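Side-chain contacts in DNA damage response protein Rtt109, putative (Neosartorya fumigata, PDB 5ZB9), which probably transfers acetyl groups from acetyl-CoA to lysine side chains of histone H3, a reaction linked to nucleosome assembly and DNA damage: residues 126-129 / 133-136; 172-177 / 222-227; 237-242 / 299-304; 243-248 / 253-258. One frame throughout, in Å; residues are numbered along the deposited sequence.

Contact 1 (126-129 / 133-136); sequences THQR and RLMV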
loop_
_atom_site.group_PDB
_atom_site.type_symbol
_atom_site.label_atom_id
_atom_site.label_comp_id
_atom_site.label_asym_id
_atom_site.label_seq_id
_atom_site.Cartn_x
_atom_site.Cartn_y
_atom_site.Cartn_z
ATOM N N THR A 126 3.580 -7.965 -11.420
ATOM C CA THR A 126 3.225 -7.389 -12.712
ATOM C C THR A 126 3.701 -5.956 -12.913
ATOM O O THR A 126 3.521 -5.403 -13.989
ATOM C CB THR A 126 1.695 -7.409 -12.931
ATOM O OG1 THR A 126 1.059 -6.609 -11.933
ATOM C CG2 THR A 126 1.149 -8.821 -12.848
ATOM N N HIS A 127 4.295 -5.343 -11.897
ATOM C CA HIS A 127 4.737 -3.955 -12.035
ATOM C C HIS A 127 6.218 -3.819 -11.766
ATOM O O HIS A 127 6.800 -2.747 -11.937
ATOM C CB HIS A 127 3.929 -3.040 -11.114
ATOM C CG HIS A 127 2.499 -2.925 -11.524
ATOM N ND1 HIS A 127 2.028 -1.887 -12.299
ATOM C CD2 HIS A 127 1.449 -3.753 -11.327
ATOM C CE1 HIS A 127 0.741 -2.066 -12.533
ATOM N NE2 HIS A 127 0.364 -3.191 -11.954
ATOM N N GLN A 128 6.818 -4.924 -11.355
ATOM C CA GLN A 128 8.260 -5.027 -11.224
ATOM C C GLN A 128 8.952 -4.746 -12.559
ATOM O O GLN A 128 8.680 -5.405 -13.550
ATOM C CB GLN A 128 8.633 -6.419 -10.712
ATOM C CG GLN A 128 10.112 -6.622 -10.495
ATOM C CD GLN A 128 10.653 -5.722 -9.415
ATOM O OE1 GLN A 128 11.156 -4.629 -9.695
ATOM N NE2 GLN A 128 10.553 -6.172 -8.167
ATOM N N ARG A 129 9.833 -3.754 -12.583
ATOM C CA ARG A 129 10.626 -3.460 -13.772
ATOM C C ARG A 129 12.064 -3.891 -13.534
ATOM O O ARG A 129 12.555 -3.794 -12.412
ATOM C CB ARG A 129 10.580 -1.974 -14.116
ATOM C CG ARG A 129 9.305 -1.516 -14.787
ATOM C CD ARG A 129 9.370 -0.024 -15.051
ATOM N NE ARG A 129 9.132 0.742 -13.837
ATOM C CZ ARG A 129 9.611 1.961 -13.607
ATOM N NH1 ARG A 129 10.385 2.556 -14.504
ATOM N NH2 ARG A 129 9.322 2.581 -12.469
ATOM N N ARG A 133 14.185 -0.346 -8.491
ATOM C CA ARG A 133 13.713 -0.563 -7.127
ATOM C C ARG A 133 12.184 -0.457 -7.027
ATOM O O ARG A 133 11.571 0.432 -7.631
ATOM C CB ARG A 133 14.380 0.441 -6.179
ATOM C CG ARG A 133 14.056 0.229 -4.714
ATOM C CD ARG A 133 14.940 1.076 -3.816
ATOM N NE ARG A 133 16.253 0.472 -3.617
ATOM C CZ ARG A 133 17.407 1.082 -3.869
ATOM N NH1 ARG A 133 17.415 2.326 -4.331
ATOM N NH2 ARG A 133 18.553 0.449 -3.654
ATOM N N LEU A 134 11.573 -1.386 -6.292
ATOM C CA LEU A 134 10.128 -1.375 -6.070
ATOM C C LEU A 134 9.799 -1.362 -4.575
ATOM O O LEU A 134 10.414 -2.077 -3.777
ATOM C CB LEU A 134 9.464 -2.578 -6.737
ATOM C CG LEU A 134 7.932 -2.618 -6.668
ATOM C CD1 LEU A 134 7.381 -3.232 -7.934
ATOM C CD2 LEU A 134 7.418 -3.385 -5.447
ATOM N N MET A 135 8.811 -0.555 -4.206
ATOM C CA MET A 135 8.414 -0.408 -2.813
ATOM C C MET A 135 6.926 -0.690 -2.595
ATOM O O MET A 135 6.077 -0.229 -3.363
ATOM C CB MET A 135 8.748 1.001 -2.325
ATOM C CG MET A 135 8.240 1.299 -0.939
ATOM S SD MET A 135 8.866 2.854 -0.287
ATOM C CE MET A 135 7.835 4.035 -1.149
ATOM N N VAL A 136 6.618 -1.462 -1.559
ATOM C CA VAL A 136 5.244 -1.582 -1.093
ATOM C C VAL A 136 5.121 -0.783 0.188
ATOM O O VAL A 136 5.940 -0.920 1.093
ATOM C CB VAL A 136 4.823 -3.041 -0.845
ATOM C CG1 VAL A 136 3.380 -3.100 -0.346
ATOM C CG2 VAL A 136 4.980 -3.852 -2.110
#
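Leu134 points its side chain at the backbone of His127 and Gln128, and one methyl does most of the touching. Its CD1 lies 3.8 Å from Gln128 CA. The same methyl is 3.9 Å from Gln128 N and 4.0 Å from His127 C, so it rests against the peptide link joining the two residues rather than against a side-chain tip. This reach follows from the first torsion of Leu134, which puts CG anti to the backbone N (chi1 -175°). Gln128 approaches from the flank: its chain bends at chi2 (64°), which brings the terminal amide round beside the root of the leucine, and the two side chains cross obliquely. The end of the Gln128 amide lies 4.0 Å from Leu134 CB at both its OE1 and NE2 positions, so the touch does not depend on which is which. The imidazole of His127 takes little part here and meets the ring of His55 instead, with planes at about 85°. The contact lies within a beta-alpha-beta unit, where helix 111-127 connects the parallel strands 86-96 and 133-140; the methyl meets the chain near the C-terminal end of that helix, before the turn into strand 133-140. Leu134 also touches Thr87 and Ile89 of strand 86-96, while Gln128 lies on Ile323 and Pro325. Only 130 Å² is buried here, counting both sides, and the meeting at Leu134 CD1 and CB is by van der Waals contact. A methyl set against backbone atoms is apolar and undirected, and such contact would say little about which way round the glutamine amide lies.

Contact 2 (172-177 / 222-227); sequences VIDPIL and PITARS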
loop_
_atom_site.group_PDB
_atom_site.type_symbol
_atom_site.label_atom_id
_atom_site.label_comp_id
_atom_site.label_asym_id
_atom_site.label_seq_id
_atom_site.Cartn_x
_atom_site.Cartn_y
_atom_site.Cartn_z
ATOM N N VAL A 172 0.514 -9.475 6.648
ATOM C CA VAL A 172 0.181 -9.456 5.227
ATOM C C VAL A 172 1.457 -9.359 4.394
ATOM O O VAL A 172 1.633 -10.052 3.388
ATOM C CB VAL A 172 -0.738 -8.266 4.872
ATOM C CG1 VAL A 172 -0.811 -8.070 3.367
ATOM C CG2 VAL A 172 -2.128 -8.453 5.477
ATOM N N ILE A 173 2.345 -8.479 4.839
ATOM C CA ILE A 173 3.593 -8.182 4.151
ATOM C C ILE A 173 4.637 -9.306 4.288
ATOM O O ILE A 173 5.380 -9.584 3.347
ATOM C CB ILE A 173 4.156 -6.833 4.684
ATOM C CG1 ILE A 173 3.307 -5.687 4.131
ATOM C CG2 ILE A 173 5.634 -6.636 4.345
ATOM C CD1 ILE A 173 3.153 -5.732 2.635
ATOM N N ASP A 174 4.671 -9.964 5.447
ATOM C CA ASP A 174 5.731 -10.935 5.757
ATOM C C ASP A 174 5.966 -12.001 4.666
ATOM O O ASP A 174 7.107 -12.213 4.268
ATOM C CB ASP A 174 5.448 -11.617 7.104
ATOM C CG ASP A 174 6.690 -12.256 7.715
ATOM O OD1 ASP A 174 7.770 -11.634 7.677
ATOM O OD2 ASP A 174 6.592 -13.380 8.241
ATOM N N PRO A 175 4.900 -12.664 4.164
ATOM C CA PRO A 175 5.168 -13.686 3.140
ATOM C C PRO A 175 5.649 -13.107 1.811
ATOM O O PRO A 175 6.374 -13.782 1.076
ATOM C CB PRO A 175 3.811 -14.375 2.963
ATOM C CG PRO A 175 3.055 -14.057 4.193
ATOM C CD PRO A 175 3.484 -12.675 4.566
ATOM N N ILE A 176 5.248 -11.881 1.497
ATOM C CA ILE A 176 5.763 -11.235 0.298
ATOM C C ILE A 176 7.248 -10.998 0.476
ATOM O O ILE A 176 8.053 -11.338 -0.394
ATOM C CB ILE A 176 5.077 -9.900 0.014
ATOM C CG1 ILE A 176 3.566 -10.079 -0.018
ATOM C CG2 ILE A 176 5.577 -9.320 -1.295
ATOM C CD1 ILE A 176 2.823 -8.825 -0.402
ATOM N N LEU A 177 7.586 -10.414 1.624
ATOM C CA LEU A 177 8.960 -10.127 2.008
ATOM C C LEU A 177 9.845 -11.361 1.861
ATOM O O LEU A 177 10.942 -11.288 1.320
ATOM C CB LEU A 177 9.000 -9.608 3.455
ATOM C CG LEU A 177 10.329 -9.606 4.229
ATOM C CD1 LEU A 177 11.328 -8.613 3.670
ATOM C CD2 LEU A 177 10.080 -9.337 5.706
ATOM N N PRO A 222 6.294 -9.808 12.886
ATOM C CA PRO A 222 5.826 -11.204 12.896
ATOM C C PRO A 222 6.807 -12.129 13.636
ATOM O O PRO A 222 8.002 -11.838 13.666
ATOM C CB PRO A 222 5.756 -11.571 11.408
ATOM C CG PRO A 222 5.860 -10.274 10.663
ATOM C CD PRO A 222 6.605 -9.329 11.530
ATOM N N ILE A 223 6.316 -13.231 14.201
ATOM C CA ILE A 223 7.162 -14.125 15.000
ATOM C C ILE A 223 8.283 -14.759 14.163
ATOM O O ILE A 223 9.320 -15.160 14.698
ATOM C CB ILE A 223 6.316 -15.235 15.696
ATOM C CG1 ILE A 223 7.189 -16.105 16.617
ATOM C CG2 ILE A 223 5.565 -16.083 14.679
ATOM C CD1 ILE A 223 7.992 -15.313 17.656
ATOM N N THR A 224 8.097 -14.807 12.851
ATOM C CA THR A 224 9.169 -15.236 11.955
ATOM C C THR A 224 10.487 -14.470 12.171
ATOM O O THR A 224 11.564 -15.002 11.909
ATOM C CB THR A 224 8.753 -15.082 10.484
ATOM O OG1 THR A 224 8.305 -13.742 10.250
ATOM C CG2 THR A 224 7.629 -16.040 10.147
ATOM N N ALA A 225 10.402 -13.233 12.656
ATOM C CA ALA A 225 11.586 -12.393 12.832
ATOM C C ALA A 225 12.476 -12.877 13.975
ATOM O O ALA A 225 13.649 -12.494 14.065
ATOM C CB ALA A 225 11.184 -10.942 13.067
ATOM N N ARG A 226 11.920 -13.713 14.843
ATOM C CA ARG A 226 12.673 -14.231 15.974
ATOM C C ARG A 226 13.849 -15.091 15.510
ATOM O O ARG A 226 14.908 -15.110 16.142
ATOM C CB ARG A 226 11.762 -15.037 16.903
ATOM C CG ARG A 226 12.340 -15.248 18.299
ATOM C CD ARG A 226 11.389 -16.039 19.178
ATOM N NE ARG A 226 10.898 -17.219 18.474
ATOM C CZ ARG A 226 10.046 -18.098 18.989
ATOM N NH1 ARG A 226 9.589 -17.938 20.228
ATOM N NH2 ARG A 226 9.652 -19.135 18.261
ATOM N N SER A 227 13.664 -15.779 14.389
ATOM C CA SER A 227 14.650 -16.747 13.928
ATOM C C SER A 227 15.542 -16.253 12.782
ATOM O O SER A 227 16.387 -17.002 12.293
ATOM C CB SER A 227 13.943 -18.039 13.508
ATOM O OG SER A 227 12.993 -17.788 12.496
#
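Asp174 carries the tight part of this contact, meeting Thr224 with an oxygen and Pro222 with the body of its carboxylate. Thr224 OG1 donates to Asp174 OD2 over 2.7 Å, reaching it on the syn side but 28° out of the carboxylate plane. Pro222 sets its CG against the carboxylate carbon, 3.6 Å from Asp174 CG and slightly farther, 3.8 Å, from Asp174 CB. The second oxygen, OD1, is also held: Arg178 NE forms a salt bridge to it and Trp235 NE1 a hydrogen bond, so both oxygens of this buried acid have partners and its rotation is probably well fixed. The outer side is looser. Ile223, Arg226 and Ser227 are exposed and make no contact with 172-177, although Thr224, between them, points at the helix; on the helix, Pro175 is likewise exposed. Arg171, which binds CoA in a structure of this protein, has its side chain about 5 Å from that of Pro222. The contact thus ties the loop between helix 214-218 and strand 235-236 to helix 162-177, whose other residues pack on helix 111-127 through Ile176 and on strand 317-324 through Ile173, Ile176 and Leu177.

Contact 3 (237-242 / 299-304); sequences NSYPLH and QFWEMM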
loop_
_atom_site.group_PDB
_atom_site.type_symbol
_atom_site.label_atom_id
_atom_site.label_comp_id
_atom_site.label_asym_id
_atom_site.label_seq_id
_atom_site.Cartn_x
_atom_site.Cartn_y
_atom_site.Cartn_z
ATOM N N ASN A 237 13.407 -1.523 12.432
ATOM C CA ASN A 237 12.706 -0.363 12.961
ATOM C C ASN A 237 13.373 0.929 12.502
ATOM O O ASN A 237 14.024 1.607 13.286
ATOM C CB ASN A 237 12.647 -0.430 14.493
ATOM C CG ASN A 237 11.957 0.780 15.118
ATOM O OD1 ASN A 237 12.280 1.174 16.239
ATOM N ND2 ASN A 237 11.014 1.380 14.394
ATOM N N SER A 238 13.213 1.270 11.230
ATOM C CA SER A 238 13.729 2.539 10.729
ATOM C C SER A 238 13.098 2.925 9.397
ATOM O O SER A 238 12.278 2.194 8.850
ATOM C CB SER A 238 15.255 2.481 10.590
ATOM O OG SER A 238 15.651 1.343 9.847
ATOM N N TYR A 239 13.485 4.090 8.890
ATOM C CA TYR A 239 13.031 4.576 7.600
ATOM C C TYR A 239 14.153 4.434 6.569
ATOM O O TYR A 239 15.245 4.961 6.763
ATOM C CB TYR A 239 12.582 6.029 7.723
ATOM C CG TYR A 239 12.192 6.687 6.416
ATOM C CD1 TYR A 239 11.091 6.249 5.697
ATOM C CD2 TYR A 239 12.907 7.769 5.923
ATOM C CE1 TYR A 239 10.728 6.858 4.516
ATOM C CE2 TYR A 239 12.549 8.384 4.742
ATOM C CZ TYR A 239 11.462 7.926 4.044
ATOM O OH TYR A 239 11.105 8.531 2.864
ATOM N N PRO A 240 13.883 3.716 5.469
ATOM C CA PRO A 240 14.906 3.370 4.474
ATOM C C PRO A 240 15.289 4.557 3.597
ATOM O O PRO A 240 15.161 4.474 2.374
ATOM C CB PRO A 240 14.221 2.281 3.645
ATOM C CG PRO A 240 12.772 2.692 3.672
ATOM C CD PRO A 240 12.547 3.237 5.068
ATOM N N LEU A 241 15.755 5.632 4.229
ATOM C CA LEU A 241 16.052 6.904 3.566
ATOM C C LEU A 241 16.946 6.803 2.327
ATOM O O LEU A 241 16.627 7.360 1.281
ATOM C CB LEU A 241 16.702 7.854 4.568
ATOM C CG LEU A 241 17.249 9.159 3.996
ATOM C CD1 LEU A 241 16.129 10.024 3.413
ATOM C CD2 LEU A 241 18.006 9.893 5.074
ATOM N N HIS A 242 18.060 6.092 2.444
ATOM C CA HIS A 242 19.036 6.051 1.365
ATOM C C HIS A 242 18.585 5.232 0.166
ATOM O O HIS A 242 19.130 5.390 -0.923
ATOM C CB HIS A 242 20.372 5.537 1.900
ATOM C CG HIS A 242 21.003 6.480 2.875
ATOM N ND1 HIS A 242 20.815 6.380 4.238
ATOM C CD2 HIS A 242 21.759 7.585 2.680
ATOM C CE1 HIS A 242 21.457 7.365 4.842
ATOM N NE2 HIS A 242 22.034 8.112 3.920
ATOM N N GLN A 299 13.909 14.609 13.710
ATOM C CA GLN A 299 13.032 15.441 14.519
ATOM C C GLN A 299 11.592 15.384 13.997
ATOM O O GLN A 299 10.636 15.553 14.759
ATOM C CB GLN A 299 13.553 16.876 14.536
ATOM C CG GLN A 299 13.080 17.697 15.714
ATOM C CD GLN A 299 13.540 19.153 15.648
ATOM O OE1 GLN A 299 14.395 19.521 14.828
ATOM N NE2 GLN A 299 12.964 19.989 16.513
ATOM N N PHE A 300 11.443 15.138 12.699
ATOM C CA PHE A 300 10.125 14.920 12.104
ATOM C C PHE A 300 9.436 13.694 12.719
ATOM O O PHE A 300 8.273 13.773 13.113
ATOM C CB PHE A 300 10.245 14.771 10.576
ATOM C CG PHE A 300 8.954 14.394 9.888
ATOM C CD1 PHE A 300 8.027 15.364 9.540
ATOM C CD2 PHE A 300 8.674 13.069 9.581
ATOM C CE1 PHE A 300 6.839 15.020 8.913
ATOM C CE2 PHE A 300 7.488 12.719 8.950
ATOM C CZ PHE A 300 6.572 13.696 8.615
ATOM N N TRP A 301 10.145 12.569 12.817
ATOM C CA TRP A 301 9.540 11.364 13.389
ATOM C C TRP A 301 9.236 11.547 14.878
ATOM O O TRP A 301 8.236 11.024 15.385
ATOM C CB TRP A 301 10.431 10.128 13.184
ATOM C CG TRP A 301 10.592 9.722 11.744
ATOM C CD1 TRP A 301 11.760 9.634 11.050
ATOM C CD2 TRP A 301 9.550 9.369 10.820
ATOM N NE1 TRP A 301 11.515 9.246 9.752
ATOM C CE2 TRP A 301 10.167 9.081 9.584
ATOM C CE3 TRP A 301 8.157 9.268 10.917
ATOM C CZ2 TRP A 301 9.443 8.700 8.454
ATOM C CZ3 TRP A 301 7.437 8.890 9.793
ATOM C CH2 TRP A 301 8.083 8.610 8.579
ATOM N N GLU A 302 10.085 12.294 15.576
ATOM C CA GLU A 302 9.841 12.550 16.986
ATOM C C GLU A 302 8.586 13.379 17.158
ATOM O O GLU A 302 7.733 13.068 17.987
ATOM C CB GLU A 302 11.016 13.265 17.639
ATOM C CG GLU A 302 10.851 13.384 19.145
ATOM C CD GLU A 302 11.701 14.488 19.759
ATOM O OE1 GLU A 302 12.579 15.044 19.050
ATOM O OE2 GLU A 302 11.471 14.807 20.952
ATOM N N MET A 303 8.462 14.432 16.362
ATOM C CA MET A 303 7.318 15.326 16.502
ATOM C C MET A 303 6.036 14.709 15.938
ATOM O O MET A 303 4.935 15.137 16.290
ATOM C CB MET A 303 7.615 16.670 15.837
ATOM C CG MET A 303 8.709 17.471 16.539
ATOM S SD MET A 303 8.278 17.905 18.249
ATOM C CE MET A 303 9.328 16.786 19.160
ATOM N N MET A 304 6.173 13.706 15.069
ATOM C CA MET A 304 5.003 12.960 14.603
ATOM C C MET A 304 4.272 12.360 15.790
ATOM O O MET A 304 3.047 12.354 15.830
ATOM C CB MET A 304 5.392 11.848 13.623
ATOM C CG MET A 304 4.966 12.093 12.176
ATOM S SD MET A 304 3.202 12.393 11.941
ATOM C CE MET A 304 2.520 10.758 12.153
#
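Tyr239 and Trp301 pair obliquely where an inverse gamma turn centred on Pro240 leads into helix 241-244. The turn is closed by a 2.7 Å bond from Leu241 N to Tyr239 O, and Pro240 occupies the N-cap position of the helix. Across the contact, helix 297-304 presents the six-membered ring of its indole to the phenol. The Tyr239 ring and the six-membered ring of Trp301 have centroids 5.6 Å apart and planes at 59°, a tilt between a parallel stack and an edge-to-face pair. One corner of the indole does the touching: Trp301 CZ2 sits over one face of the tyrosine, 3.9 Å above the plane and displaced toward the rim. It is 4.0 Å from Tyr239 CG, which places it over the attached end of the ring rather than its hydroxyl end. Beside it, Trp301 NE1 comes within 4.0 Å of Tyr239 CB. With CG anti to the backbone N (chi1 175°), the tyrosine ring is carried in front of the indole of helix 297-304. Within the helix, Phe300 CD2 rests over the centre of a face of the Trp301 ring at 4.0 Å, adding a third aromatic group, and Trp320 meets Tyr239 edge-to-face. Ile208 of strand 202-208 touches both members of the pair. The distant hydroxyl of Tyr239 is engaged separately, hydrogen-bonded to Leu255 O. Chemically, then, the phenol is divided: its root and ring carbons provide a partly exposed apolar surface for the indole, while its oxygen is anchored to a backbone carbonyl, which probably limits how far the ring can shift against Trp301.

Contact 4 (243-248 / 253-258); sequences QLCDNP and RCLVPR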
loop_
_atom_site.group_PDB
_atom_site.type_symbol
_atom_site.label_atom_id
_atom_site.label_comp_id
_atom_site.label_asym_id
_atom_site.label_seq_id
_atom_site.Cartn_x
_atom_site.Cartn_y
_atom_site.Cartn_z
ATOM N N GLN A 243 17.575 4.386 0.346
ATOM C CA GLN A 243 17.042 3.618 -0.779
ATOM C C GLN A 243 15.945 4.383 -1.517
ATOM O O GLN A 243 15.681 4.134 -2.689
ATOM C CB GLN A 243 16.508 2.270 -0.310
ATOM C CG GLN A 243 17.550 1.375 0.335
ATOM C CD GLN A 243 17.071 -0.060 0.458
ATOM O OE1 GLN A 243 16.974 -0.781 -0.539
ATOM N NE2 GLN A 243 16.762 -0.482 1.683
ATOM N N LEU A 244 15.321 5.326 -0.822
ATOM C CA LEU A 244 14.209 6.087 -1.375
ATOM C C LEU A 244 14.625 7.457 -1.900
ATOM O O LEU A 244 13.993 7.992 -2.806
ATOM C CB LEU A 244 13.131 6.266 -0.308
ATOM C CG LEU A 244 11.961 5.291 -0.287
ATOM C CD1 LEU A 244 12.425 3.861 -0.527
ATOM C CD2 LEU A 244 11.227 5.421 1.041
ATOM N N CYS A 245 15.675 8.028 -1.316
ATOM C CA CYS A 245 16.101 9.387 -1.653
ATOM C C CYS A 245 17.539 9.468 -2.147
ATOM O O CYS A 245 18.453 8.930 -1.527
ATOM C CB CYS A 245 15.937 10.295 -0.443
ATOM S SG CYS A 245 14.252 10.343 0.161
ATOM N N ASP A 246 17.731 10.162 -3.262
ATOM C CA ASP A 246 19.050 10.311 -3.868
ATOM C C ASP A 246 19.934 11.275 -3.085
ATOM O O ASP A 246 21.154 11.126 -3.054
ATOM C CB ASP A 246 18.915 10.791 -5.311
ATOM C CG ASP A 246 18.170 12.112 -5.414
ATOM O OD1 ASP A 246 16.915 12.095 -5.398
ATOM O OD2 ASP A 246 18.841 13.167 -5.509
ATOM N N ASN A 247 19.309 12.264 -2.455
ATOM C CA ASN A 247 20.032 13.255 -1.678
ATOM C C ASN A 247 19.528 13.310 -0.247
ATOM O O ASN A 247 18.614 14.067 0.070
ATOM C CB ASN A 247 19.916 14.632 -2.331
ATOM C CG ASN A 247 20.674 15.711 -1.572
ATOM O OD1 ASN A 247 21.463 15.427 -0.663
ATOM N ND2 ASN A 247 20.436 16.964 -1.946
ATOM N N PRO A 248 20.139 12.510 0.631
ATOM C CA PRO A 248 19.788 12.425 2.055
ATOM C C PRO A 248 20.107 13.709 2.814
ATOM O O PRO A 248 19.811 13.812 4.012
ATOM C CB PRO A 248 20.657 11.271 2.563
ATOM C CG PRO A 248 21.042 10.515 1.335
ATOM C CD PRO A 248 21.170 11.530 0.262
ATOM N N ARG A 253 11.657 18.162 4.207
ATOM C CA ARG A 253 10.394 18.180 3.473
ATOM C C ARG A 253 10.458 17.422 2.148
ATOM O O ARG A 253 9.426 17.145 1.540
ATOM C CB ARG A 253 9.941 19.624 3.217
ATOM C CG ARG A 253 10.806 20.412 2.237
ATOM C CD ARG A 253 10.215 21.793 1.989
ATOM N NE ARG A 253 8.813 21.693 1.613
ATOM C CZ ARG A 253 8.392 21.586 0.360
ATOM N NH1 ARG A 253 9.272 21.590 -0.636
ATOM N NH2 ARG A 253 7.093 21.479 0.102
ATOM N N CYS A 254 11.669 17.096 1.704
ATOM C CA CYS A 254 11.871 16.399 0.435
ATOM C C CYS A 254 12.101 14.906 0.624
ATOM O O CYS A 254 12.141 14.151 -0.345
ATOM C CB CYS A 254 13.070 16.987 -0.320
ATOM S SG CYS A 254 13.053 18.778 -0.543
ATOM N N LEU A 255 12.267 14.489 1.874
ATOM C CA LEU A 255 12.738 13.146 2.167
ATOM C C LEU A 255 11.620 12.170 2.537
ATOM O O LEU A 255 11.871 10.983 2.685
ATOM C CB LEU A 255 13.770 13.205 3.291
ATOM C CG LEU A 255 14.935 14.160 3.006
ATOM C CD1 LEU A 255 15.976 14.110 4.118
ATOM C CD2 LEU A 255 15.565 13.858 1.650
ATOM N N VAL A 256 10.396 12.677 2.684
ATOM C CA VAL A 256 9.241 11.865 3.087
ATOM C C VAL A 256 8.169 11.809 1.994
ATOM O O VAL A 256 7.802 12.836 1.435
ATOM C CB VAL A 256 8.610 12.419 4.371
ATOM C CG1 VAL A 256 7.474 11.530 4.837
ATOM C CG2 VAL A 256 9.661 12.558 5.455
ATOM N N PRO A 257 7.657 10.610 1.680
ATOM C CA PRO A 257 6.686 10.551 0.579
ATOM C C PRO A 257 5.301 11.055 0.983
ATOM O O PRO A 257 4.878 10.850 2.114
ATOM C CB PRO A 257 6.652 9.062 0.230
ATOM C CG PRO A 257 7.000 8.376 1.509
ATOM C CD PRO A 257 7.960 9.276 2.231
ATOM N N ARG A 258 4.601 11.702 0.058
ATOM C CA ARG A 258 3.301 12.295 0.356
ATOM C C ARG A 258 2.139 11.524 -0.281
ATOM O O ARG A 258 1.820 11.716 -1.449
ATOM C CB ARG A 258 3.294 13.758 -0.096
ATOM C CG ARG A 258 4.298 14.616 0.671
ATOM C CD ARG A 258 4.828 15.785 -0.143
ATOM N NE ARG A 258 5.842 16.543 0.593
ATOM C CZ ARG A 258 5.593 17.652 1.284
ATOM N NH1 ARG A 258 4.362 18.147 1.335
ATOM N NH2 ARG A 258 6.575 18.267 1.927
#
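Leu255 and Cys245 make the main apolar touch, with Leu255 CD2 4.0 Å from Cys245 SG. The sulfur swings to the side of its own backbone N (chi1 -58°) and also lies 3.5 Å from Leu255 O, a plain contact, since that oxygen takes its hydrogen bond from Tyr239 OH. The leucine methyls spread along the backbone ahead of them: CD2 stands 3.4 Å from Asn247 O and CD1 3.8 Å from Pro248 O. These are contacts of carbon with carbonyl oxygen, and Leu255 supplies the largest share of the 196 Å² buried. The first segment runs from the last turn of helix 241-244 into the loop, and the second is the returning arm of that loop. At Cys245 the backbone leaves the helix, and the chain comes back through 253-255, coiled as in a helix although the usual helix bonds are missing. The side-chain hydrogen bond between residues of the segments lies within the returning arm. Arg258 NH2 donates to Arg253 O over 3.1 Å, nearly straight at 172°. It approaches a lone pair in the carbonyl plane, while the oxygen lies close to the guanidinium plane. Both arginines also form salt bridges with Asp272, Arg253 through NE and Arg258 through NH1, so the carboxylate bridges the two ends of this arm.

In the fold
Along the chain contact 1 comes first and contact 2 second; contact 4 is then nested inside the loop closed by contact 3. Contacts 3 and 4 are closest, with centres 11 Å apart, and both use helix 241-244; His242 and Pro248 touch between them. Strand 133-140 touches both neighbours: Met135 SD meets Leu244 CD1 of contact 4 at 3.7 Å, while Val136 CG1 meets Ile173 CD1 of contact 2 at 4.0 Å. Contacts 2 and 4, about 26 Å apart between centres, do not touch. The strand thus packs against both the helix 162-177 region near the CoA-binding residues and the loops round helix 241-244, which lie away from them.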